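Local coordinates for hypothetical protein (Catenulispora acidiphila, PDB 4H3U) that is of unknown function but adopts a ketosteroid isomerase-like fold and has been proposed to take part in trimethylamine metabolism, at residues Pro28-Ala33 and Ala92-Asp97; Thr32-Ala37 and Asn44-Leu49; Ile61-Thr66 and Ser72-Arg77; Ala76-Met81 and Ala103-His108. All coordinates share one frame; numbering follows the deposited sequence. Where two conformers were deposited one is given.

How the contacts relate
Followed from the N terminus, helix 29-39 opens two contacts at once. Contact 2 closes first, folding the short helix 43-47 back onto it across a brief loop; contact 1 closes much later, when the end of strand 82-95 returns to the helix start. Contact 3, nested inside that long loop, joins strand 63-66 to helix 68-81 and touches contact 2 through Ser72 and Lys75. Contact 4 begins where contact 3 ends, on the same helix, and reaches strand 98-109, so that it crosses contact 1 along the chain. Contacts 1, 3 and 4 all reach the one curved sheet; contact 2 pairs the helices packed against it.

Contact 1 of 4, residues Pro28-Ala33 and Ala92-Asp97; sequences PEIVTA and AYRAGD
Ala92 offers a single methyl group to the first turn of helix 29-39, and Val31 receives it with both branches: Val31 CG1 lies 4.0 Å and Val31 CG2 4.1 Å from Ala92 CB. The valine fork is placed by its torsion, CG1 opposite the backbone N (chi1 176°) and CG2 beside it. Pro28, the N-cap residue, brings its ring to the same methyl, with Pro28 CD 4.2 Å from Ala92 CB. Further along the strand, Ile30 CG2 comes within 4.1 Å of Arg94 NH1, the two side chains crossing at about a right angle in plain van der Waals contact. The arrangement belongs to the ketosteroid isomerase-like fold, in which helices lie against a strongly curved sheet; here the helix start meets 82-95, an outermost strand within the chain, and Val31 continues onto Val99 and Ile101 of the neighbouring strand. A second shell positions the arginine. Its chain runs extended and then bends at chi3 (-69°), which turns Arg94 NH2 to Gly96 O at 3.0 Å, a nearly straight bond (169°) with the acceptor in the guanidinium plane and the nitrogen in the carbonyl plane. Thr126 OG1 also bonds NH2, and two oxygens on one nitrogen restrict rotation of the group.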
loop_
_atom_site.group_PDB
_atom_site.type_symbol
_atom_site.label_atom_id
_atom_site.label_comp_id
_atom_site.label_asym_id
_atom_site.label_seq_id
_atom_site.Cartn_x
_atom_site.Cartn_y
_atom_site.Cartn_z
ATOM N N PRO A 28 4.022 -16.952 -7.947
ATOM C CA PRO A 28 2.911 -17.478 -8.753
ATOM C C PRO A 28 3.011 -17.000 -10.207
ATOM O O PRO A 28 3.352 -15.827 -10.442
ATOM C CB PRO A 28 1.679 -16.913 -8.045
ATOM C CG PRO A 28 2.135 -16.766 -6.634
ATOM C CD PRO A 28 3.562 -16.329 -6.696
ATOM N N GLU A 29 2.618 -17.829 -11.161
ATOM C CA GLU A 29 2.661 -17.416 -12.547
ATOM C C GLU A 29 1.803 -16.153 -12.803
ATOM O O GLU A 29 2.160 -15.367 -13.655
ATOM C CB GLU A 29 2.282 -18.609 -13.441
ATOM C CG GLU A 29 3.321 -19.752 -13.317
ATOM C CD GLU A 29 4.736 -19.381 -13.815
ATOM O OE1 GLU A 29 4.893 -18.781 -14.912
ATOM O OE2 GLU A 29 5.728 -19.746 -13.130
ATOM N N ILE A 30 0.668 -16.031 -12.104
ATOM C CA ILE A 30 -0.196 -14.876 -12.297
ATOM C C ILE A 30 0.540 -13.574 -11.963
ATOM O O ILE A 30 0.299 -12.533 -12.594
ATOM C CB ILE A 30 -1.527 -15.007 -11.507
ATOM C CG1 ILE A 30 -2.528 -13.937 -11.931
ATOM C CG2 ILE A 30 -1.324 -14.923 -10.010
ATOM C CD1 ILE A 30 -2.891 -13.928 -13.385
ATOM N N VAL A 31 1.444 -13.634 -10.976
ATOM C CA VAL A 31 2.250 -12.477 -10.608
ATOM C C VAL A 31 3.220 -12.126 -11.740
ATOM O O VAL A 31 3.370 -10.961 -12.113
ATOM C CB VAL A 31 2.941 -12.687 -9.294
ATOM C CG1 VAL A 31 3.861 -11.547 -8.947
ATOM C CG2 VAL A 31 1.888 -12.882 -8.181
ATOM N N THR A 32 3.908 -13.141 -12.264
ATOM C CA THR A 32 4.836 -12.913 -13.371
ATOM C C THR A 32 4.073 -12.343 -14.579
ATOM O O THR A 32 4.571 -11.425 -15.235
ATOM C CB THR A 32 5.553 -14.232 -13.700
ATOM O OG1 THR A 32 6.193 -14.676 -12.510
ATOM C CG2 THR A 32 6.524 -14.080 -14.831
ATOM N N ALA A 33 2.874 -12.855 -14.855
ATOM C CA ALA A 33 2.075 -12.396 -15.972
ATOM C C ALA A 33 1.634 -10.946 -15.780
ATOM O O ALA A 33 1.635 -10.141 -16.701
ATOM C CB ALA A 33 0.869 -13.276 -16.209
ATOM N N ALA A 92 6.604 -12.333 -3.704
ATOM C CA ALA A 92 5.185 -12.504 -3.720
ATOM C C ALA A 92 4.851 -13.776 -2.983
ATOM O O ALA A 92 5.667 -14.691 -2.933
ATOM C CB ALA A 92 4.637 -12.530 -5.138
ATOM N N TYR A 93 3.639 -13.847 -2.424
ATOM C CA TYR A 93 3.210 -14.964 -1.604
ATOM C C TYR A 93 1.688 -15.134 -1.628
ATOM O O TYR A 93 0.947 -14.174 -1.491
ATOM C CB TYR A 93 3.801 -14.786 -0.193
ATOM C CG TYR A 93 3.914 -13.345 0.343
ATOM C CD1 TYR A 93 2.916 -12.783 1.145
ATOM C CD2 TYR A 93 5.049 -12.564 0.059
ATOM C CE1 TYR A 93 3.045 -11.491 1.608
ATOM C CE2 TYR A 93 5.172 -11.284 0.543
ATOM C CZ TYR A 93 4.164 -10.752 1.310
ATOM O OH TYR A 93 4.271 -9.487 1.803
ATOM N N ARG A 94 1.234 -16.381 -1.733
ATOM C CA ARG A 94 -0.161 -16.756 -1.856
ATOM C C ARG A 94 -0.657 -17.368 -0.547
ATOM O O ARG A 94 0.024 -18.192 0.050
ATOM C CB ARG A 94 -0.333 -17.871 -2.958
ATOM C CG ARG A 94 -1.785 -18.345 -3.051
ATOM C CD ARG A 94 -2.098 -19.339 -4.155
ATOM N NE ARG A 94 -2.016 -18.746 -5.489
ATOM C CZ ARG A 94 -2.977 -18.071 -6.126
ATOM N NH1 ARG A 94 -2.745 -17.659 -7.364
ATOM N NH2 ARG A 94 -4.140 -17.779 -5.561
ATOM N N ALA A 95 -1.881 -17.000 -0.189
ATOM C CA ALA A 95 -2.637 -17.538 0.937
ATOM C C ALA A 95 -4.030 -17.809 0.363
ATOM O O ALA A 95 -4.869 -16.929 0.287
ATOM C CB ALA A 95 -2.672 -16.573 2.104
ATOM N N GLY A 96 -4.255 -19.058 -0.047
ATOM C CA GLY A 96 -5.552 -19.426 -0.621
ATOM C C GLY A 96 -5.835 -18.650 -1.893
ATOM O O GLY A 96 -5.054 -18.684 -2.836
ATOM N N ASP A 97 -6.956 -17.935 -1.920
ATOM C CA ASP A 97 -7.289 -17.153 -3.098
ATOM C C ASP A 97 -6.681 -15.747 -3.083
ATOM O O ASP A 97 -7.002 -14.951 -3.935
ATOM C CB ASP A 97 -8.791 -16.998 -3.212
ATOM C CG ASP A 97 -9.490 -18.301 -3.512
ATOM O OD1 ASP A 97 -8.965 -19.135 -4.311
ATOM O OD2 ASP A 97 -10.586 -18.460 -2.968
#

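Contact 2 of 4, residues Thr32-Ala37 and Asn44-Leu49; sequences TAWAAA and NALGTL
This is an apolar contact between helix 29-39 and the short helix 43-47 with the residues just after it, made where the chain turns back and packs against the first helix. The backbones come very close at Ala37 and Leu46, whose CA atoms are 4.9 Å apart, leaving little room for more than a small side chain. Ala37 CB accordingly rests on main chain, 3.6 Å from Ala45 O, while also meeting Ala45 CB at 4.1 Å and Leu46 CB at 4.0 Å. On one side of this close point Leu46 and Trp34 lie side by side and point the same way, each with CG anti to its backbone N (chi1 -178° and 170°), and Leu46 CD1 reaches Trp34 CD1 at 4.1 Å. Leu49 works differently: its two methyls fork over the turn of the other helix, Leu49 CD1 touching Trp34 CA at 3.8 Å and Leu49 CD2 touching Ala33 CB at 4.1 Å. The indole extends inward beyond this interface, meeting Trp38 edge to face, packing on Val87, Ile89, Met120 and Thr122 of the sheet, and giving a weak NE1 bond to Asp134. Leu46 in turn rests on Ile71 and Lys75 of helix 68-81. Helices packed in this way against a curved sheet are consistent with the cone-shaped ketosteroid isomerase-like fold of SnoaL-like domains.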
loop_
_atom_site.group_PDB
_atom_site.type_symbol
_atom_site.label_atom_id
_atom_site.label_comp_id
_atom_site.label_asym_id
_atom_site.label_seq_id
_atom_site.Cartn_x
_atom_site.Cartn_y
_atom_site.Cartn_z
ATOM N N THR A 32 3.908 -13.141 -12.264
ATOM C CA THR A 32 4.836 -12.913 -13.371
ATOM C C THR A 32 4.073 -12.343 -14.579
ATOM O O THR A 32 4.571 -11.425 -15.235
ATOM C CB THR A 32 5.553 -14.232 -13.700
ATOM O OG1 THR A 32 6.193 -14.676 -12.510
ATOM C CG2 THR A 32 6.524 -14.080 -14.831
ATOM N N ALA A 33 2.874 -12.855 -14.855
ATOM C CA ALA A 33 2.075 -12.396 -15.972
ATOM C C ALA A 33 1.634 -10.946 -15.780
ATOM O O ALA A 33 1.635 -10.141 -16.701
ATOM C CB ALA A 33 0.869 -13.276 -16.209
ATOM N N TRP A 34 1.234 -10.610 -14.560
ATOM C CA TRP A 34 0.808 -9.243 -14.211
ATOM C C TRP A 34 1.965 -8.251 -14.413
ATOM O O TRP A 34 1.780 -7.192 -15.012
ATOM C CB TRP A 34 0.265 -9.276 -12.784
ATOM C CG TRP A 34 -0.001 -7.946 -12.138
ATOM C CD1 TRP A 34 -1.194 -7.261 -12.105
ATOM C CD2 TRP A 34 0.916 -7.179 -11.328
ATOM N NE1 TRP A 34 -1.049 -6.106 -11.373
ATOM C CE2 TRP A 34 0.212 -6.063 -10.847
ATOM C CE3 TRP A 34 2.226 -7.370 -10.908
ATOM C CZ2 TRP A 34 0.789 -5.144 -9.999
ATOM C CZ3 TRP A 34 2.794 -6.457 -10.052
ATOM C CH2 TRP A 34 2.077 -5.355 -9.611
ATOM N N ALA A 35 3.145 -8.622 -13.921
ATOM C CA ALA A 35 4.315 -7.748 -14.094
ATOM C C ALA A 35 4.698 -7.578 -15.556
ATOM O O ALA A 35 5.030 -6.460 -15.992
ATOM C CB ALA A 35 5.494 -8.226 -13.286
ATOM N N ALA A 36 4.622 -8.669 -16.322
ATOM C CA ALA A 36 4.964 -8.616 -17.734
ATOM C C ALA A 36 3.940 -7.743 -18.487
ATOM O O ALA A 36 4.299 -7.013 -19.420
ATOM C CB ALA A 36 5.036 -10.003 -18.331
ATOM N N ALA A 37 2.676 -7.811 -18.095
ATOM C CA ALA A 37 1.629 -7.007 -18.721
ATOM C C ALA A 37 1.866 -5.522 -18.433
ATOM O O ALA A 37 1.817 -4.672 -19.316
ATOM C CB ALA A 37 0.264 -7.457 -18.234
ATOM N N ASN A 44 -4.159 -5.043 -23.629
ATOM C CA ASN A 44 -4.957 -6.256 -23.488
ATOM C C ASN A 44 -4.257 -7.367 -22.733
ATOM O O ASN A 44 -4.925 -8.264 -22.234
ATOM C CB ASN A 44 -5.410 -6.777 -24.846
ATOM C CG ASN A 44 -6.464 -5.931 -25.511
ATOM O OD1 ASN A 44 -6.359 -5.662 -26.731
ATOM N ND2 ASN A 44 -7.491 -5.584 -24.798
ATOM N N ALA A 45 -2.935 -7.339 -22.647
ATOM C CA ALA A 45 -2.234 -8.332 -21.855
ATOM C C ALA A 45 -2.566 -8.155 -20.377
ATOM O O ALA A 45 -2.530 -9.154 -19.634
ATOM C CB ALA A 45 -0.721 -8.269 -22.114
ATOM N N LEU A 46 -2.904 -6.939 -19.933
ATOM C CA LEU A 46 -3.305 -6.742 -18.533
ATOM C C LEU A 46 -4.777 -7.137 -18.373
ATOM O O LEU A 46 -5.135 -7.946 -17.513
ATOM C CB LEU A 46 -3.103 -5.292 -18.087
ATOM C CG LEU A 46 -3.457 -5.045 -16.610
ATOM C CD1 LEU A 46 -2.515 -5.771 -15.688
ATOM C CD2 LEU A 46 -3.454 -3.556 -16.294
ATOM N N GLY A 47 -5.659 -6.574 -19.202
ATOM C CA GLY A 47 -7.064 -6.864 -19.065
ATOM C C GLY A 47 -7.454 -8.324 -19.145
ATOM O O GLY A 47 -8.339 -8.798 -18.383
ATOM N N THR A 48 -6.821 -9.086 -20.021
ATOM C CA THR A 48 -7.188 -10.480 -20.211
ATOM C C THR A 48 -7.015 -11.327 -18.953
ATOM O O THR A 48 -7.600 -12.414 -18.850
ATOM C CB THR A 48 -6.428 -11.082 -21.417
ATOM O OG1 THR A 48 -7.135 -12.238 -21.842
ATOM C CG2 THR A 48 -4.999 -11.409 -21.086
ATOM N N LEU A 49 -6.211 -10.882 -18.003
ATOM C CA LEU A 49 -6.013 -11.614 -16.759
ATOM C C LEU A 49 -7.197 -11.560 -15.807
ATOM O O LEU A 49 -7.231 -12.319 -14.849
ATOM C CB LEU A 49 -4.796 -11.041 -16.018
ATOM C CG LEU A 49 -3.480 -11.064 -16.782
ATOM C CD1 LEU A 49 -2.392 -10.377 -15.988
ATOM C CD2 LEU A 49 -3.091 -12.499 -17.166
#

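Contact 3 of 4, residues Ile61-Thr66 and Ser72-Arg77; sequences IGATMT and SGWKAR
Beside Trp74, on which Met65 packs, Lys75 NZ is gripped by three groups: an intrahelical salt bridge to Asp79, one turn on, and hydrogen bonds to the carbonyls of Trp38 and Gly40, linking it to the end of helix 29-39 and the loop beyond. Helix 72-77 runs roughly antiparallel to strand 63-66 (141°), their axes 9.3 Å apart, in the ketosteroid isomerase-like fold; the strand begins at a G1 beta bulge, where Gly62 and Ala63 both face Asp58. Trp74 carries the contact through one face of its indole. Met65, a selenomethionine bent at chi2 and chi3, sets CE above the five-membered ring, 3.6 Å from its centroid and 17° off the normal, a CH-pi contact accompanied by an oblique Met-aromatic approach of SE. Ala63 CB sits over the six-membered ring, 4.0 Å from its centroid, and Ile61 CG2 adds a touch at Trp74 CH2. A leucine in place of Trp74 would probably leave the Met65 methyl and Ala63 CB without the flat surface they rest on and open a gap beside Tyr56 and Trp38. Arg77 folds back along the helix, its guanidinium face over Trp74 CE3, and Arg77 NH1 ends 3.6 Å from Met65 SE.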
loop_
_atom_site.group_PDB
_atom_site.type_symbol
_atom_site.label_atom_id
_atom_site.label_comp_id
_atom_site.label_asym_id
_atom_site.label_seq_id
_atom_site.Cartn_x
_atom_site.Cartn_y
_atom_site.Cartn_z
ATOM N N ILE A 61 -3.461 7.069 -6.804
ATOM C CA ILE A 61 -4.092 8.019 -7.748
ATOM C C ILE A 61 -5.574 8.172 -7.479
ATOM O O ILE A 61 -6.131 9.225 -7.764
ATOM C CB ILE A 61 -3.908 7.488 -9.229
ATOM C CG1 ILE A 61 -2.430 7.385 -9.598
ATOM C CG2 ILE A 61 -4.635 8.329 -10.274
ATOM C CD1 ILE A 61 -1.643 8.662 -9.481
ATOM N N GLY A 62 -6.209 7.145 -6.930
ATOM C CA GLY A 62 -7.621 7.067 -6.688
ATOM C C GLY A 62 -8.411 6.774 -7.938
ATOM O O GLY A 62 -9.321 7.517 -8.294
ATOM N N ALA A 63 -8.016 5.752 -8.664
ATOM C CA ALA A 63 -8.695 5.323 -9.868
ATOM C C ALA A 63 -9.320 3.954 -9.634
ATOM O O ALA A 63 -8.686 3.078 -9.082
ATOM C CB ALA A 63 -7.710 5.211 -11.022
ATOM N N THR A 64 -10.532 3.776 -10.153
ATOM C CA THR A 64 -11.318 2.549 -10.056
ATOM C C THR A 64 -11.847 2.070 -11.416
ATOM O O THR A 64 -12.564 2.809 -12.109
ATOM C CB THR A 64 -12.488 2.798 -9.079
ATOM O OG1 THR A 64 -13.319 3.869 -9.549
ATOM C CG2 THR A 64 -11.962 3.213 -7.759
HETATM N N MSE A 65 -11.526 0.827 -11.779
HETATM C CA MSE A 65 -11.931 0.263 -13.070
HETATM C C MSE A 65 -12.578 -1.087 -12.832
HETATM O O MSE A 65 -12.207 -1.806 -11.914
HETATM C CB MSE A 65 -10.708 0.036 -13.982
HETATM C CG MSE A 65 -10.152 1.282 -14.649
HETATM SE SE MSE A 65 -9.199 2.581 -13.537
HETATM C CE MSE A 65 -8.012 1.373 -12.582
ATOM N N THR A 66 -13.596 -1.415 -13.641
ATOM C CA THR A 66 -14.281 -2.701 -13.569
ATOM C C THR A 66 -14.375 -3.297 -14.965
ATOM O O THR A 66 -14.834 -2.609 -15.889
ATOM C CB THR A 66 -15.707 -2.528 -12.948
ATOM O OG1 THR A 66 -15.552 -1.943 -11.646
ATOM C CG2 THR A 66 -16.420 -3.825 -12.846
ATOM N N SER A 72 -7.805 -2.843 -19.198
ATOM C CA SER A 72 -6.859 -2.627 -20.273
ATOM C C SER A 72 -6.725 -1.104 -20.530
ATOM O O SER A 72 -5.617 -0.597 -20.755
ATOM C CB SER A 72 -7.357 -3.330 -21.499
ATOM O OG SER A 72 -7.318 -4.719 -21.330
ATOM N N GLY A 73 -7.833 -0.365 -20.468
ATOM C CA GLY A 73 -7.810 1.078 -20.608
ATOM C C GLY A 73 -6.972 1.782 -19.574
ATOM O O GLY A 73 -6.406 2.850 -19.878
ATOM N N TRP A 74 -6.835 1.242 -18.364
ATOM C CA TRP A 74 -5.981 1.818 -17.330
ATOM C C TRP A 74 -4.501 1.651 -17.688
ATOM O O TRP A 74 -3.722 2.579 -17.483
ATOM C CB TRP A 74 -6.330 1.201 -15.962
ATOM C CG TRP A 74 -5.445 1.638 -14.822
ATOM C CD1 TRP A 74 -4.686 0.830 -14.039
ATOM C CD2 TRP A 74 -5.262 2.976 -14.319
ATOM N NE1 TRP A 74 -4.043 1.565 -13.081
ATOM C CE2 TRP A 74 -4.347 2.893 -13.259
ATOM C CE3 TRP A 74 -5.727 4.245 -14.706
ATOM C CZ2 TRP A 74 -3.961 4.009 -12.519
ATOM C CZ3 TRP A 74 -5.337 5.336 -13.988
ATOM C CH2 TRP A 74 -4.452 5.237 -12.923
ATOM N N LYS A 75 -4.112 0.518 -18.253
ATOM C CA LYS A 75 -2.750 0.374 -18.769
ATOM C C LYS A 75 -2.530 1.385 -19.885
ATOM O O LYS A 75 -1.477 2.047 -19.921
ATOM C CB LYS A 75 -2.520 -1.063 -19.211
ATOM C CG LYS A 75 -1.228 -1.295 -20.045
ATOM C CD LYS A 75 0.060 -0.901 -19.386
ATOM C CE LYS A 75 1.242 -1.373 -20.278
ATOM N NZ LYS A 75 2.514 -0.741 -19.875
ATOM N N ALA A 76 -3.476 1.533 -20.812
ATOM C CA ALA A 76 -3.331 2.503 -21.877
ATOM C C ALA A 76 -3.190 3.942 -21.346
ATOM O O ALA A 76 -2.337 4.701 -21.811
ATOM C CB ALA A 76 -4.478 2.405 -22.874
ATOM N N ARG A 77 -4.007 4.317 -20.381
ATOM C CA ARG A 77 -3.982 5.643 -19.793
ATOM C C ARG A 77 -2.681 5.909 -19.062
ATOM O O ARG A 77 -2.122 7.009 -19.112
ATOM C CB ARG A 77 -5.173 5.827 -18.869
ATOM C CG ARG A 77 -6.536 5.923 -19.557
ATOM C CD ARG A 77 -7.724 5.575 -18.618
ATOM N NE ARG A 77 -7.774 6.387 -17.404
ATOM C CZ ARG A 77 -8.505 6.091 -16.325
ATOM N NH1 ARG A 77 -9.190 4.940 -16.267
ATOM N NH2 ARG A 77 -8.505 6.919 -15.272
#

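Contact 4 of 4, residues Ala76-Met81 and Ala103-His108; sequences ARTDAM and AVYGGH
Thr78 and Tyr105 approach from opposite directions and make the close part of a small interface, which buries just 70 Å² in all: Thr78 CG2 stands 3.8 Å from Tyr105 OH. The threonine torsion divides the work of its two branches. With CG2 anti to the backbone N and OG1 beside it (chi1 -63°), the methyl is presented to the phenol while the hydroxyl bonds back to Trp74 O, one turn earlier in the same helix. Tyr105 reaches across from strand 98-109, its ring meeting both Phe116 and Tyr138 edge to face, and it also packs on Ile82 and Met120. These neighbours probably limit how far the ring can turn and help to set the hydroxyl end near the threonine methyl.

The other end of the contact is loose and partly exposed. Met81, a selenomethionine, and His108 merely approach through main chain, Met81 O lying 4.5 Å from His108 O. The selenium end of Met81 turns off from the strand, and His108 points away from the helix, its NE2 bonded to Ala112 O. What ties down the helix end lies just beyond: Met81 is joined to the backbone of Lys110, whose NZ makes weak bonds to Asp79 O and Ala80 O, a positive charge that is probably favourable beside the C-terminal carbonyls. A helix lying over one part of the curved sheet, with a tyrosine rising to meet it from strand 98-109, next to the edge strand 82-95, is consistent with the cone-like interior of the ketosteroid isomerase-like fold.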
loop_
_atom_site.group_PDB
_atom_site.type_symbol
_atom_site.label_atom_id
_atom_site.label_comp_id
_atom_site.label_asym_id
_atom_site.label_seq_id
_atom_site.Cartn_x
_atom_site.Cartn_y
_atom_site.Cartn_z
ATOM N N ALA A 76 -3.476 1.533 -20.812
ATOM C CA ALA A 76 -3.331 2.503 -21.877
ATOM C C ALA A 76 -3.190 3.942 -21.346
ATOM O O ALA A 76 -2.337 4.701 -21.811
ATOM C CB ALA A 76 -4.478 2.405 -22.874
ATOM N N ARG A 77 -4.007 4.317 -20.381
ATOM C CA ARG A 77 -3.982 5.643 -19.793
ATOM C C ARG A 77 -2.681 5.909 -19.062
ATOM O O ARG A 77 -2.122 7.009 -19.112
ATOM C CB ARG A 77 -5.173 5.827 -18.869
ATOM C CG ARG A 77 -6.536 5.923 -19.557
ATOM C CD ARG A 77 -7.724 5.575 -18.618
ATOM N NE ARG A 77 -7.774 6.387 -17.404
ATOM C CZ ARG A 77 -8.505 6.091 -16.325
ATOM N NH1 ARG A 77 -9.190 4.940 -16.267
ATOM N NH2 ARG A 77 -8.505 6.919 -15.272
ATOM N N THR A 78 -2.216 4.907 -18.336
ATOM C CA THR A 78 -0.964 5.034 -17.623
ATOM C C THR A 78 0.178 5.257 -18.629
ATOM O O THR A 78 1.007 6.147 -18.420
ATOM C CB THR A 78 -0.729 3.802 -16.729
ATOM O OG1 THR A 78 -1.757 3.694 -15.723
ATOM C CG2 THR A 78 0.556 3.895 -16.020
ATOM N N ASP A 79 0.213 4.467 -19.693
ATOM C CA ASP A 79 1.253 4.629 -20.725
ATOM C C ASP A 79 1.196 5.969 -21.422
ATOM O O ASP A 79 2.206 6.510 -21.850
ATOM C CB ASP A 79 1.176 3.528 -21.771
ATOM C CG ASP A 79 1.645 2.162 -21.272
ATOM O OD1 ASP A 79 2.293 2.088 -20.212
ATOM O OD2 ASP A 79 1.434 1.189 -22.028
ATOM N N ALA A 80 0.004 6.490 -21.625
ATOM C CA ALA A 80 -0.121 7.801 -22.243
ATOM C C ALA A 80 0.492 8.882 -21.362
ATOM O O ALA A 80 1.004 9.857 -21.887
ATOM C CB ALA A 80 -1.594 8.111 -22.486
HETATM N N MSE A 81 0.480 8.736 -20.043
HETATM C CA MSE A 81 1.006 9.720 -19.107
HETATM C C MSE A 81 2.432 9.468 -18.662
HETATM O O MSE A 81 3.116 10.430 -18.319
HETATM C CB MSE A 81 0.105 9.719 -17.857
HETATM C CG MSE A 81 0.406 10.798 -16.790
HETATM SE SE MSE A 81 -0.690 10.714 -15.167
HETATM C CE MSE A 81 -2.369 10.470 -16.208
ATOM N N ALA A 103 6.465 -5.196 -5.123
ATOM C CA ALA A 103 7.067 -4.857 -6.403
ATOM C C ALA A 103 7.722 -3.527 -6.348
ATOM O O ALA A 103 7.662 -2.819 -5.338
ATOM C CB ALA A 103 5.991 -4.825 -7.473
ATOM N N VAL A 104 8.430 -3.190 -7.429
ATOM C CA VAL A 104 8.933 -1.834 -7.650
ATOM C C VAL A 104 8.285 -1.345 -8.931
ATOM O O VAL A 104 8.350 -1.996 -9.965
ATOM C CB VAL A 104 10.477 -1.762 -7.758
ATOM C CG1 VAL A 104 10.947 -0.343 -8.072
ATOM C CG2 VAL A 104 11.106 -2.246 -6.472
ATOM N N TYR A 105 7.672 -0.180 -8.818
ATOM C CA TYR A 105 6.991 0.508 -9.908
ATOM C C TYR A 105 7.808 1.725 -10.329
ATOM O O TYR A 105 8.099 2.585 -9.517
ATOM C CB TYR A 105 5.627 0.949 -9.420
ATOM C CG TYR A 105 4.843 1.851 -10.334
ATOM C CD1 TYR A 105 4.940 1.736 -11.713
ATOM C CD2 TYR A 105 4.100 2.888 -9.847
ATOM C CE1 TYR A 105 4.256 2.609 -12.559
ATOM C CE2 TYR A 105 3.307 3.681 -10.673
ATOM C CZ TYR A 105 3.357 3.508 -12.022
ATOM O OH TYR A 105 2.613 4.322 -12.842
ATOM N N GLY A 106 8.182 1.756 -11.589
ATOM C CA GLY A 106 8.996 2.843 -12.106
ATOM C C GLY A 106 8.536 3.327 -13.459
ATOM O O GLY A 106 7.835 2.636 -14.203
ATOM N N GLY A 107 9.019 4.518 -13.809
ATOM C CA GLY A 107 8.715 5.131 -15.102
ATOM C C GLY A 107 9.164 6.584 -15.080
ATOM O O GLY A 107 9.848 7.011 -14.170
ATOM N N HIS A 108 8.742 7.315 -16.095
ATOM C CA HIS A 108 9.083 8.734 -16.185
ATOM C C HIS A 108 7.833 9.472 -16.675
ATOM O O HIS A 108 7.462 9.380 -17.851
ATOM C CB HIS A 108 10.301 8.965 -17.087
ATOM C CG HIS A 108 10.837 10.365 -17.057
ATOM N ND1 HIS A 108 12.110 10.667 -17.548
ATOM C CD2 HIS A 108 10.308 11.505 -16.574
ATOM C CE1 HIS A 108 12.299 11.951 -17.370
ATOM N NE2 HIS A 108 11.226 12.496 -16.813
#